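Local coordinates for protein phosphoribosylformylglycinamidine synthase 2 (Thermus thermophilus, PDB 3VIU) that belongs to the AIR synthase related (PurM-like) family, its single chain carrying two N-terminal-type and two C-terminal-type domains with bound ADP and magnesium, at residues A[406-409]-A[410-414]; A[710-713]-A[714-717]; A[626-629]-A[630-634]; A[391-394]-A[395-398]. All blocks are in the same frame, centred on the assembly; numbering follows the deposited sequence.

Along the chain the order is contact 4, contact 1, contact 3, contact 2, all in the second half of the protein, three in helices and contact 1 on a short helix with its flanking loop. Contacts 2, 3 and 4 form a close group, their centres 11 to 12 Å apart: helix 391-399 touches both helix 625-634, in the second C-terminal-type domain, and the C-terminal helix 708-723 through leucines, and R396 bridges to E710. The centre of contact 1 lies about 15 Å from that of contact 2, which it meets through S406, W715 and K716. Residues 406-414 thus join helix 708-723 to the first N-terminal-type domain.

Contact 1. Residues A[406-409]-A[410-414]; sequences SREA and VYERY
R407 and Y411 lie side by side one helical turn apart, pointing the same way, with CB of R407 3.7 Å from CE2 of the Y411 ring. The tyrosine CG is anti to its own carbonyl carbon (chi1 -62°), which swings the ring back along the helix to the arginine. Beyond CB the R407 chain bends twice and carries its guanidinium off to the backbone oxygen of A405. The next pair round, E408 and E412, brings like charges near one another: OE2 of E412 sits 3.3 Å from CG of E408, while OE1 of E408 stays 4.7 Å from that same OE2. R720 forms a salt bridge with E412 and K716 a long, weak ion pair with E408, so the repulsion is probably eased by the C-terminal helix.

All this rides on the first turn of the short helix 408-411, with R407 in the N-cap position. Its carbonyl O takes the V410 amide N at 2.8 Å and, more weakly, the Y411 amide. E412 N reaches E408 O in another weak bond. V410 lays CG1 over the centre of one face of the Y411 ring, 4.2 Å above its plane. Further out, R413 pairs with D724, and Y414 packs on helix 132-152 of the first N-terminal-type domain.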
ATOM      1  N   SER A 406      -1.543 -19.101   7.998  1.00 16.93           N
ATOM      2  CA  SER A 406      -2.223 -18.034   8.727  1.00 17.12           C
ATOM      3  C   SER A 406      -1.295 -16.914   9.217  1.00 17.81           C
ATOM      4  O   SER A 406      -0.224 -17.191   9.756  1.00 15.60           O
ATOM      5  CB  SER A 406      -2.966 -18.640   9.919  1.00 15.55           C
ATOM      6  OG  SER A 406      -3.580 -17.636  10.699  1.00 17.73           O
ATOM      7  N   ARG A 407      -1.702 -15.655   9.014  1.00 19.00           N
ATOM      8  CA  ARG A 407      -0.913 -14.509   9.478  1.00 22.26           C
ATOM      9  C   ARG A 407      -1.479 -14.134  10.854  1.00 23.93           C
ATOM     10  O   ARG A 407      -1.212 -13.054  11.377  1.00 24.37           O
ATOM     11  CB  ARG A 407      -1.058 -13.277   8.565  1.00 20.85           C
ATOM     12  CG  ARG A 407      -1.378 -13.509   7.096  1.00 25.99           C
ATOM     13  CD  ARG A 407      -0.152 -13.619   6.205  1.00 22.57           C
ATOM     14  NE  ARG A 407       0.270 -15.003   6.103  1.00 25.78           N
ATOM     15  CZ  ARG A 407       1.195 -15.451   5.266  1.00 24.77           C
ATOM     16  NH1 ARG A 407       1.817 -14.625   4.434  1.00 24.20           N
ATOM     17  NH2 ARG A 407       1.495 -16.738   5.266  1.00 21.51           N
ATOM     18  N   GLU A 408      -2.279 -15.034  11.414  1.00 25.30           N
ATOM     19  CA  GLU A 408      -2.928 -14.845  12.709  1.00 28.44           C
ATOM     20  C   GLU A 408      -2.004 -14.321  13.825  1.00 29.57           C
ATOM     21  O   GLU A 408      -2.367 -13.404  14.564  1.00 28.42           O
ATOM     22  CB  GLU A 408      -3.556 -16.177  13.120  1.00 32.97           C
ATOM     23  CG  GLU A 408      -4.796 -16.099  13.990  1.00 38.27           C
ATOM     24  CD  GLU A 408      -5.649 -17.370  13.884  1.00 42.86           C
ATOM     25  OE1 GLU A 408      -5.087 -18.493  13.926  1.00 42.46           O
ATOM     26  OE2 GLU A 408      -6.889 -17.243  13.763  1.00 45.41           O
ATOM     27  N   ALA A 409      -0.811 -14.895  13.946  1.00 30.19           N
ATOM     28  CA  ALA A 409       0.126 -14.473  14.983  1.00 31.47           C
ATOM     29  C   ALA A 409       0.584 -13.028  14.788  1.00 32.08           C
ATOM     30  O   ALA A 409       1.078 -12.397  15.723  1.00 32.76           O
ATOM     31  CB  ALA A 409       1.339 -15.413  15.016  1.00 29.84           C
ATOM     32  N   VAL A 410       0.417 -12.508  13.578  1.00 31.78           N
ATOM     33  CA  VAL A 410       0.816 -11.136  13.281  1.00 32.04           C
ATOM     34  C   VAL A 410      -0.224 -10.108  13.751  1.00 32.91           C
ATOM     35  O   VAL A 410       0.065  -9.268  14.610  1.00 30.18           O
ATOM     36  CB  VAL A 410       1.073 -10.958  11.765  1.00 31.12           C
ATOM     37  CG1 VAL A 410       1.189  -9.477  11.408  1.00 29.25           C
ATOM     38  CG2 VAL A 410       2.341 -11.703  11.380  1.00 28.46           C
ATOM     39  N   TYR A 411      -1.432 -10.189  13.195  1.00 33.93           N
ATOM     40  CA  TYR A 411      -2.513  -9.267  13.543  1.00 35.94           C
ATOM     41  C   TYR A 411      -2.965  -9.352  14.997  1.00 36.33           C
ATOM     42  O   TYR A 411      -3.713  -8.498  15.466  1.00 36.98           O
ATOM     43  CB  TYR A 411      -3.690  -9.478  12.585  1.00 37.52           C
ATOM     44  CG  TYR A 411      -3.276  -9.180  11.166  1.00 42.16           C
ATOM     45  CD1 TYR A 411      -2.910  -7.885  10.791  1.00 43.29           C
ATOM     46  CD2 TYR A 411      -3.109 -10.208  10.234  1.00 43.42           C
ATOM     47  CE1 TYR A 411      -2.370  -7.617   9.530  1.00 44.72           C
ATOM     48  CE2 TYR A 411      -2.569  -9.953   8.966  1.00 45.03           C
ATOM     49  CZ  TYR A 411      -2.196  -8.654   8.626  1.00 46.17           C
ATOM     50  OH  TYR A 411      -1.611  -8.397   7.405  1.00 46.32           O
ATOM     51  N   GLU A 412      -2.505 -10.378  15.708  1.00 37.31           N
ATOM     52  CA  GLU A 412      -2.844 -10.544  17.116  1.00 37.66           C
ATOM     53  C   GLU A 412      -2.041  -9.535  17.941  1.00 38.14           C
ATOM     54  O   GLU A 412      -2.311  -9.323  19.126  1.00 38.23           O
ATOM     55  CB  GLU A 412      -2.531 -11.970  17.578  1.00 38.33           C
ATOM     56  CG  GLU A 412      -3.744 -12.896  17.604  1.00 41.21           C
ATOM     57  CD  GLU A 412      -3.365 -14.360  17.811  1.00 42.89           C
ATOM     58  OE1 GLU A 412      -2.516 -14.635  18.687  1.00 43.20           O
ATOM     59  OE2 GLU A 412      -3.923 -15.233  17.104  1.00 40.92           O
ATOM     60  N   ARG A 413      -1.052  -8.914  17.306  1.00 37.05           N
ATOM     61  CA  ARG A 413      -0.219  -7.922  17.974  1.00 36.82           C
ATOM     62  C   ARG A 413      -0.940  -6.582  17.980  1.00 38.35           C
ATOM     63  O   ARG A 413      -0.649  -5.718  18.802  1.00 38.27           O
ATOM     64  CB  ARG A 413       1.115  -7.742  17.236  1.00 35.94           C
ATOM     65  CG  ARG A 413       2.017  -8.958  17.193  1.00 34.13           C
ATOM     66  CD  ARG A 413       2.446  -9.366  18.588  1.00 33.91           C
ATOM     67  NE  ARG A 413       3.442 -10.425  18.548  1.00 33.29           N
ATOM     68  CZ  ARG A 413       4.632 -10.302  17.976  1.00 33.50           C
ATOM     69  NH1 ARG A 413       4.969  -9.162  17.397  1.00 34.81           N
ATOM     70  NH2 ARG A 413       5.486 -11.315  17.985  1.00 36.01           N
ATOM     71  N   TYR A 414      -1.888  -6.420  17.060  1.00 39.96           N
ATOM     72  CA  TYR A 414      -2.618  -5.164  16.925  1.00 42.30           C
ATOM     73  C   TYR A 414      -4.035  -5.169  17.508  1.00 43.31           C
ATOM     74  O   TYR A 414      -4.743  -6.178  17.445  1.00 42.88           O
ATOM     75  CB  TYR A 414      -2.695  -4.777  15.441  1.00 42.70           C
ATOM     76  CG  TYR A 414      -1.465  -5.134  14.622  1.00 42.64           C
ATOM     77  CD1 TYR A 414      -0.181  -4.777  15.049  1.00 42.30           C
ATOM     78  CD2 TYR A 414      -1.589  -5.800  13.400  1.00 42.82           C
ATOM     79  CE1 TYR A 414       0.949  -5.072  14.274  1.00 41.95           C
ATOM     80  CE2 TYR A 414      -0.470  -6.099  12.617  1.00 41.94           C
ATOM     81  CZ  TYR A 414       0.796  -5.732  13.058  1.00 43.45           C
ATOM     82  OH  TYR A 414       1.899  -6.016  12.278  1.00 41.72           O
TER

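Contact 2. Residues A[710-713]-A[714-717]; sequences ELLS and AWKA
Apolar contact between L712 and W715 is loose: CD1 of the leucine comes to 4.2 Å from CE3 of the indole, three residues on along helix 708-723. W715 has CG anti to the backbone N (chi1 179°), and the indole then extends away from the 710-713 turn to stack with F635 and to give a weak hydrogen bond from NE1 to the L404 oxygen. L711, the buried leucine of the turn, packs on F635 too, and on L395 and L399 of helix 391-399.

The backbone bonds are those of a regular alpha helix. A714 N reaches E710 O at 3.2 Å, W715 N reaches L711 O at 3.0 Å, and K716 N reaches L712 O at 2.9 Å, while the bond from A717 N to S713 O is weak. The CB atoms of the second turn lie close to carbonyls of the first: CB of A714 is 3.3 Å from E710 O, and CB of K716 is equally close to L712 O.

Among the polar side chains, E710 points away from the 714-717 turn and is held at both oxygens, by R396 in a salt bridge and by the backbone N of S707. S713 OG gives its weak bond to E709 O. The K716 chain is bent at chi2, chi3 and chi4, and its end leads away from the 710-713 turn.

Within the turn, then, cohesion comes chiefly from backbone bonds, while E710 with R396, L711 with L395 and L399, and W715 with F635 and L399 join the last helix of the chain to its neighbours.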
ATOM      1  N   GLU A 710      -6.773 -31.385  10.517  1.00 15.32           N
ATOM      2  CA  GLU A 710      -5.442 -31.449   9.919  1.00 16.29           C
ATOM      3  C   GLU A 710      -5.132 -30.280   8.999  1.00 15.86           C
ATOM      4  O   GLU A 710      -3.980 -29.868   8.895  1.00 15.87           O
ATOM      5  CB  GLU A 710      -5.236 -32.776   9.173  1.00 17.65           C
ATOM      6  CG  GLU A 710      -6.138 -33.019   7.973  1.00 21.68           C
ATOM      7  CD  GLU A 710      -5.955 -34.415   7.386  1.00 23.82           C
ATOM      8  OE1 GLU A 710      -4.847 -34.723   6.880  1.00 25.42           O
ATOM      9  OE2 GLU A 710      -6.921 -35.206   7.432  1.00 24.65           O
ATOM     10  N   LEU A 711      -6.157 -29.747   8.337  1.00 16.01           N
ATOM     11  CA  LEU A 711      -5.974 -28.605   7.450  1.00 16.00           C
ATOM     12  C   LEU A 711      -5.656 -27.401   8.327  1.00 17.71           C
ATOM     13  O   LEU A 711      -4.728 -26.630   8.065  1.00 17.13           O
ATOM     14  CB  LEU A 711      -7.254 -28.342   6.650  1.00 13.30           C
ATOM     15  CG  LEU A 711      -7.667 -29.373   5.589  1.00 13.69           C
ATOM     16  CD1 LEU A 711      -8.992 -28.968   4.963  1.00 12.58           C
ATOM     17  CD2 LEU A 711      -6.588 -29.487   4.512  1.00 11.86           C
ATOM     18  N   LEU A 712      -6.435 -27.272   9.391  1.00 19.96           N
ATOM     19  CA  LEU A 712      -6.291 -26.186  10.343  1.00 20.70           C
ATOM     20  C   LEU A 712      -4.928 -26.165  11.044  1.00 21.19           C
ATOM     21  O   LEU A 712      -4.265 -25.130  11.066  1.00 22.00           O
ATOM     22  CB  LEU A 712      -7.417 -26.263  11.381  1.00 18.76           C
ATOM     23  CG  LEU A 712      -7.601 -25.041  12.280  1.00 21.63           C
ATOM     24  CD1 LEU A 712      -7.975 -23.818  11.434  1.00 19.75           C
ATOM     25  CD2 LEU A 712      -8.687 -25.330  13.306  1.00 21.26           C
ATOM     26  N   SER A 713      -4.492 -27.290  11.608  1.00 20.77           N
ATOM     27  CA  SER A 713      -3.208 -27.286  12.311  1.00 20.74           C
ATOM     28  C   SER A 713      -2.043 -27.025  11.370  1.00 19.88           C
ATOM     29  O   SER A 713      -1.097 -26.315  11.718  1.00 19.46           O
ATOM     30  CB  SER A 713      -2.987 -28.602  13.063  1.00 21.69           C
ATOM     31  OG  SER A 713      -2.927 -29.703  12.178  1.00 28.83           O
ATOM     32  N   ALA A 714      -2.119 -27.583  10.170  1.00 20.17           N
ATOM     33  CA  ALA A 714      -1.055 -27.388   9.188  1.00 19.61           C
ATOM     34  C   ALA A 714      -0.935 -25.911   8.797  1.00 17.50           C
ATOM     35  O   ALA A 714       0.160 -25.386   8.639  1.00 16.59           O
ATOM     36  CB  ALA A 714      -1.329 -28.242   7.949  1.00 18.87           C
ATOM     37  N   TRP A 715      -2.080 -25.252   8.665  1.00 17.73           N
ATOM     38  CA  TRP A 715      -2.163 -23.847   8.281  1.00 17.18           C
ATOM     39  C   TRP A 715      -1.836 -22.861   9.399  1.00 18.45           C
ATOM     40  O   TRP A 715      -1.286 -21.793   9.144  1.00 19.92           O
ATOM     41  CB  TRP A 715      -3.582 -23.569   7.783  1.00 16.16           C
ATOM     42  CG  TRP A 715      -3.866 -22.153   7.352  1.00 15.23           C
ATOM     43  CD1 TRP A 715      -3.432 -21.536   6.214  1.00 14.73           C
ATOM     44  CD2 TRP A 715      -4.741 -21.226   8.000  1.00 12.87           C
ATOM     45  NE1 TRP A 715      -3.993 -20.285   6.107  1.00 12.26           N
ATOM     46  CE2 TRP A 715      -4.802 -20.071   7.191  1.00 13.06           C
ATOM     47  CE3 TRP A 715      -5.485 -21.262   9.187  1.00 15.02           C
ATOM     48  CZ2 TRP A 715      -5.581 -18.958   7.528  1.00 14.52           C
ATOM     49  CZ3 TRP A 715      -6.263 -20.151   9.525  1.00 15.65           C
ATOM     50  CH2 TRP A 715      -6.304 -19.018   8.695  1.00 15.38           C
ATOM     51  N   LYS A 716      -2.172 -23.222  10.632  1.00 20.14           N
ATOM     52  CA  LYS A 716      -1.970 -22.348  11.783  1.00 22.55           C
ATOM     53  C   LYS A 716      -0.560 -22.237  12.359  1.00 22.77           C
ATOM     54  O   LYS A 716      -0.153 -21.157  12.781  1.00 23.06           O
ATOM     55  CB  LYS A 716      -2.933 -22.762  12.902  1.00 24.11           C
ATOM     56  CG  LYS A 716      -3.403 -21.611  13.793  1.00 30.29           C
ATOM     57  CD  LYS A 716      -2.282 -21.038  14.680  1.00 33.35           C
ATOM     58  CE  LYS A 716      -2.215 -19.499  14.619  1.00 33.00           C
ATOM     59  NZ  LYS A 716      -1.552 -18.986  13.373  1.00 30.51           N
ATOM     60  N   ALA A 717       0.191 -23.335  12.353  1.00 22.55           N
ATOM     61  CA  ALA A 717       1.535 -23.369  12.935  1.00 23.26           C
ATOM     62  C   ALA A 717       2.717 -22.595  12.325  1.00 24.33           C
ATOM     63  O   ALA A 717       3.445 -21.922  13.050  1.00 25.62           O
ATOM     64  CB  ALA A 717       1.953 -24.824  13.131  1.00 22.36           C
TER

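Contact 3. Residues A[626-629]-A[630-634]; sequences LLLA and LAEMT
A631 O is gripped twice by T634, whose side-chain OG1 donates to it at 2.8 Å and whose backbone N donates at 3.1 Å. The threonine's chi1 of 74° turns OG1 back to the carbonyl three residues earlier, where it adds to the main-chain bond. Upstream the 626-629 carbonyls are met by regular i to i+4 bonds, among them A631 N to L627 O at 2.9 Å and E632 N to L628 O at 3.0 Å. M633 N to A629 O is weak, and A629 O also takes a weak bond from H619.

Helix 625-634 lies in the second C-terminal-type domain, following strand 618-620, which carries the magnesium ligand D620. The side chain of E632 comes within about 6 Å of that magnesium ion. Here it runs back along the helix, its carboxylate carbon CD 3.8 Å from CD2 of L628, and the carboxylate lies against a leucine methyl. On the other side of L628, L398 of helix 391-399 packs against it, and L399 of that helix also touches L628.

L630 turns CD2 to both leucines of the turn before, 4.2 Å from L626 CG and from L627 CD1. Selenomethionine M633 brings CG to 3.4 Å from A629 O. L626, A629, L630 and M633 all touch L662 of strand 661-665, the helix face laid on the sheet.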
ATOM      1  N   LEU A 626      -7.411 -23.978  -6.582  1.00 18.44           N
ATOM      2  CA  LEU A 626      -8.755 -24.302  -6.126  1.00 17.47           C
ATOM      3  C   LEU A 626      -8.857 -24.960  -4.755  1.00 17.35           C
ATOM      4  O   LEU A 626      -9.673 -24.553  -3.934  1.00 19.68           O
ATOM      5  CB  LEU A 626      -9.453 -25.189  -7.165  1.00 15.18           C
ATOM      6  CG  LEU A 626     -10.834 -25.710  -6.748  1.00 16.89           C
ATOM      7  CD1 LEU A 626     -11.774 -24.547  -6.462  1.00 14.93           C
ATOM      8  CD2 LEU A 626     -11.401 -26.594  -7.838  1.00 15.95           C
ATOM      9  N   LEU A 627      -8.042 -25.974  -4.503  1.00 16.50           N
ATOM     10  CA  LEU A 627      -8.100 -26.673  -3.224  1.00 16.31           C
ATOM     11  C   LEU A 627      -7.694 -25.803  -2.037  1.00 15.56           C
ATOM     12  O   LEU A 627      -8.340 -25.837  -0.987  1.00 12.23           O
ATOM     13  CB  LEU A 627      -7.250 -27.952  -3.278  1.00 17.11           C
ATOM     14  CG  LEU A 627      -8.024 -29.273  -3.398  1.00 17.97           C
ATOM     15  CD1 LEU A 627      -9.156 -29.158  -4.388  1.00 18.11           C
ATOM     16  CD2 LEU A 627      -7.070 -30.374  -3.813  1.00 19.81           C
ATOM     17  N   LEU A 628      -6.631 -25.018  -2.193  1.00 15.57           N
ATOM     18  CA  LEU A 628      -6.221 -24.163  -1.092  1.00 15.65           C
ATOM     19  C   LEU A 628      -7.332 -23.154  -0.789  1.00 14.41           C
ATOM     20  O   LEU A 628      -7.680 -22.941   0.371  1.00 15.61           O
ATOM     21  CB  LEU A 628      -4.914 -23.435  -1.407  1.00 15.83           C
ATOM     22  CG  LEU A 628      -4.393 -22.763  -0.134  1.00 16.79           C
ATOM     23  CD1 LEU A 628      -3.079 -23.403   0.261  1.00 15.90           C
ATOM     24  CD2 LEU A 628      -4.242 -21.267  -0.348  1.00 17.82           C
ATOM     25  N   ALA A 629      -7.903 -22.550  -1.829  1.00 12.32           N
ATOM     26  CA  ALA A 629      -8.982 -21.586  -1.633  1.00 12.01           C
ATOM     27  C   ALA A 629     -10.090 -22.255  -0.833  1.00 12.18           C
ATOM     28  O   ALA A 629     -10.609 -21.697   0.132  1.00 11.90           O
ATOM     29  CB  ALA A 629      -9.525 -21.119  -2.977  1.00 10.44           C
ATOM     30  N   LEU A 630     -10.438 -23.466  -1.252  1.00 12.84           N
ATOM     31  CA  LEU A 630     -11.473 -24.260  -0.610  1.00 13.79           C
ATOM     32  C   LEU A 630     -11.174 -24.467   0.878  1.00 14.86           C
ATOM     33  O   LEU A 630     -12.050 -24.272   1.726  1.00 16.64           O
ATOM     34  CB  LEU A 630     -11.576 -25.605  -1.323  1.00 13.83           C
ATOM     35  CG  LEU A 630     -12.891 -26.074  -1.954  1.00 16.62           C
ATOM     36  CD1 LEU A 630     -13.733 -24.926  -2.467  1.00 15.98           C
ATOM     37  CD2 LEU A 630     -12.536 -27.015  -3.080  1.00 14.86           C
ATOM     38  N   ALA A 631      -9.938 -24.838   1.204  1.00 13.04           N
ATOM     39  CA  ALA A 631      -9.578 -25.067   2.601  1.00 14.37           C
ATOM     40  C   ALA A 631      -9.673 -23.799   3.454  1.00 13.65           C
ATOM     41  O   ALA A 631     -10.080 -23.851   4.615  1.00 12.95           O
ATOM     42  CB  ALA A 631      -8.173 -25.663   2.694  1.00 11.20           C
ATOM     43  N   GLU A 632      -9.296 -22.662   2.879  1.00 13.84           N
ATOM     44  CA  GLU A 632      -9.350 -21.396   3.606  1.00 13.24           C
ATOM     45  C   GLU A 632     -10.766 -21.026   4.014  1.00 13.01           C
ATOM     46  O   GLU A 632     -10.964 -20.312   4.994  1.00 11.16           O
ATOM     47  CB  GLU A 632      -8.745 -20.263   2.764  1.00 11.40           C
ATOM     48  CG  GLU A 632      -7.233 -20.377   2.585  1.00 16.85           C
ATOM     49  CD  GLU A 632      -6.646 -19.261   1.742  1.00 18.70           C
ATOM     50  OE1 GLU A 632      -5.581 -18.724   2.127  1.00 20.59           O
ATOM     51  OE2 GLU A 632      -7.239 -18.926   0.694  1.00 20.57           O
HETATM   52  N   MSE A 633     -11.753 -21.521   3.277  1.00 13.57           N
HETATM   53  CA  MSE A 633     -13.137 -21.187   3.578  1.00 16.18           C
HETATM   54  C   MSE A 633     -13.727 -21.976   4.734  1.00 15.45           C
HETATM   55  O   MSE A 633     -14.746 -21.592   5.296  1.00 16.74           O
HETATM   56  CB  MSE A 633     -13.999 -21.356   2.328  1.00 18.24           C
HETATM   57  CG  MSE A 633     -13.609 -20.413   1.202  1.00 23.26           C
HETATM   58 SE   MSE A 633     -14.562 -20.765  -0.453  1.00 36.72          SE
HETATM   59  CE  MSE A 633     -16.084 -19.587  -0.215  1.00 26.96           C
ATOM     60  N   THR A 634     -13.074 -23.070   5.100  1.00 15.72           N
ATOM     61  CA  THR A 634     -13.545 -23.908   6.193  1.00 14.88           C
ATOM     62  C   THR A 634     -12.989 -23.464   7.557  1.00 16.65           C
ATOM     63  O   THR A 634     -13.522 -23.832   8.606  1.00 16.33           O
ATOM     64  CB  THR A 634     -13.125 -25.355   5.968  1.00 14.04           C
ATOM     65  OG1 THR A 634     -11.725 -25.480   6.229  1.00 11.78           O
ATOM     66  CG2 THR A 634     -13.390 -25.773   4.529  1.00 11.60           C
TER

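Contact 4. Residues A[391-394]-A[395-398]; sequences PQEV and LRRL
R397 N donates to E393 O at 2.9 Å, and L398 N to V394 O at the same length, the two firm backbone bonds joining these turns. The bond from L395 N back to P391 O is longer, 3.3 Å, and weak. E393 and R397 are also linked through their side chains, by a long salt bridge from OE2 to NE; the place of OE2 in the model is doubtful.

R396 curls back over the first turn. Its chain is bent at chi3 (-70°), which brings the guanidinium across the backbone with one face toward Q392 O, 3.3 Å from its plane, and the CA of E393. The NH2 atom meets CG of E393 at 3.5 Å, the two side chains crossing at about a right angle. NH1 has its partner in E710.

Helix 391-399 starts at P391, and D390 just before it accepts from Q392 N. One flank lies along strand 702-707, where W706 touches L395 and R396 and its NE1 bonds to Q392 O. That strand is an outermost one of the mixed sheet that also holds strand 618-620, so the helix lies along the edge of the sheet.

On the buried side V394 and L398 run side by side, CG1 to CD1 3.9 Å, and both touch F654. V394 also packs on V579 of helix 578-584, and the R397 chain rests on L582 and L583 there.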
ATOM      1  N   PRO A 391      -1.685 -35.453  -4.039  1.00 23.37           N
ATOM      2  CA  PRO A 391      -2.466 -34.278  -3.635  1.00 22.92           C
ATOM      3  C   PRO A 391      -2.906 -34.303  -2.167  1.00 22.70           C
ATOM      4  O   PRO A 391      -3.165 -33.254  -1.580  1.00 22.45           O
ATOM      5  CB  PRO A 391      -3.640 -34.271  -4.627  1.00 21.01           C
ATOM      6  CG  PRO A 391      -3.764 -35.710  -5.040  1.00 22.44           C
ATOM      7  CD  PRO A 391      -2.326 -36.159  -5.163  1.00 21.80           C
ATOM      8  N   GLN A 392      -2.981 -35.489  -1.571  1.00 22.98           N
ATOM      9  CA  GLN A 392      -3.366 -35.590  -0.166  1.00 23.62           C
ATOM     10  C   GLN A 392      -2.349 -34.813   0.644  1.00 24.01           C
ATOM     11  O   GLN A 392      -2.692 -34.109   1.590  1.00 23.81           O
ATOM     12  CB  GLN A 392      -3.347 -37.043   0.315  1.00 23.88           C
ATOM     13  CG  GLN A 392      -4.610 -37.853   0.029  1.00 24.49           C
ATOM     14  CD  GLN A 392      -5.824 -37.338   0.784  1.00 23.99           C
ATOM     15  OE1 GLN A 392      -5.698 -36.732   1.847  1.00 24.58           O
ATOM     16  NE2 GLN A 392      -7.005 -37.593   0.244  1.00 23.44           N
ATOM     17  N   GLU A 393      -1.087 -34.936   0.251  1.00 25.17           N
ATOM     18  CA  GLU A 393      -0.013 -34.269   0.965  1.00 25.63           C
ATOM     19  C   GLU A 393       0.370 -32.894   0.429  1.00 22.60           C
ATOM     20  O   GLU A 393       0.859 -32.050   1.180  1.00 22.65           O
ATOM     21  CB  GLU A 393       1.211 -35.189   1.024  1.00 30.56           C
ATOM     22  CG  GLU A 393       1.763 -35.332   2.436  1.00 38.99           C
ATOM     23  CD  GLU A 393       3.120 -34.682   2.593  1.00 44.00           C
ATOM     24  OE1 GLU A 393       3.454 -34.257   3.721  1.00 45.47           O
ATOM     25  OE2 GLU A 393       3.860 -34.610   1.583  1.00 48.20           O
ATOM     26  N   VAL A 394       0.147 -32.653  -0.858  1.00 19.47           N
ATOM     27  CA  VAL A 394       0.470 -31.351  -1.419  1.00 18.29           C
ATOM     28  C   VAL A 394      -0.344 -30.227  -0.775  1.00 17.07           C
ATOM     29  O   VAL A 394       0.191 -29.153  -0.498  1.00 16.03           O
ATOM     30  CB  VAL A 394       0.258 -31.329  -2.945  1.00 18.82           C
ATOM     31  CG1 VAL A 394       0.194 -29.890  -3.457  1.00 18.39           C
ATOM     32  CG2 VAL A 394       1.410 -32.065  -3.622  1.00 20.93           C
ATOM     33  N   LEU A 395      -1.628 -30.468  -0.533  1.00 16.64           N
ATOM     34  CA  LEU A 395      -2.467 -29.445   0.083  1.00 16.53           C
ATOM     35  C   LEU A 395      -1.973 -29.133   1.495  1.00 17.77           C
ATOM     36  O   LEU A 395      -1.929 -27.970   1.895  1.00 16.66           O
ATOM     37  CB  LEU A 395      -3.931 -29.894   0.131  1.00 14.88           C
ATOM     38  CG  LEU A 395      -4.880 -29.000   0.936  1.00 15.08           C
ATOM     39  CD1 LEU A 395      -4.887 -27.586   0.363  1.00 15.67           C
ATOM     40  CD2 LEU A 395      -6.278 -29.592   0.920  1.00 14.38           C
ATOM     41  N   ARG A 396      -1.600 -30.171   2.244  1.00 18.50           N
ATOM     42  CA  ARG A 396      -1.098 -29.974   3.601  1.00 19.91           C
ATOM     43  C   ARG A 396       0.236 -29.241   3.563  1.00 18.79           C
ATOM     44  O   ARG A 396       0.508 -28.393   4.413  1.00 19.91           O
ATOM     45  CB  ARG A 396      -0.926 -31.316   4.336  1.00 22.08           C
ATOM     46  CG  ARG A 396      -2.236 -32.030   4.703  1.00 25.65           C
ATOM     47  CD  ARG A 396      -2.017 -33.106   5.775  1.00 28.20           C
ATOM     48  NE  ARG A 396      -1.271 -34.259   5.278  1.00 29.65           N
ATOM     49  CZ  ARG A 396      -1.834 -35.339   4.741  1.00 31.29           C
ATOM     50  NH1 ARG A 396      -3.154 -35.422   4.636  1.00 31.81           N
ATOM     51  NH2 ARG A 396      -1.075 -36.330   4.290  1.00 31.79           N
ATOM     52  N   ARG A 397       1.065 -29.554   2.572  1.00 18.10           N
ATOM     53  CA  ARG A 397       2.366 -28.901   2.462  1.00 17.68           C
ATOM     54  C   ARG A 397       2.236 -27.431   2.059  1.00 16.87           C
ATOM     55  O   ARG A 397       3.034 -26.592   2.491  1.00 14.27           O
ATOM     56  CB  ARG A 397       3.263 -29.657   1.473  1.00 18.58           C
ATOM     57  CG  ARG A 397       3.744 -31.006   2.005  1.00 23.00           C
ATOM     58  CD  ARG A 397       4.350 -31.878   0.911  1.00 26.67           C
ATOM     59  NE  ARG A 397       5.599 -31.353   0.355  1.00 29.67           N
ATOM     60  CZ  ARG A 397       6.178 -31.823  -0.752  1.00 30.84           C
ATOM     61  NH1 ARG A 397       5.623 -32.825  -1.429  1.00 26.86           N
ATOM     62  NH2 ARG A 397       7.318 -31.292  -1.186  1.00 32.19           N
ATOM     63  N   LEU A 398       1.228 -27.122   1.241  1.00 15.71           N
ATOM     64  CA  LEU A 398       0.994 -25.744   0.802  1.00 14.74           C
ATOM     65  C   LEU A 398       0.457 -24.896   1.951  1.00 14.80           C
ATOM     66  O   LEU A 398       0.861 -23.741   2.128  1.00 13.98           O
ATOM     67  CB  LEU A 398       0.002 -25.703  -0.364  1.00 11.70           C
ATOM     68  CG  LEU A 398       0.576 -26.035  -1.739  1.00 14.62           C
ATOM     69  CD1 LEU A 398      -0.552 -26.114  -2.757  1.00 17.23           C
ATOM     70  CD2 LEU A 398       1.605 -24.979  -2.145  1.00 14.39           C
TER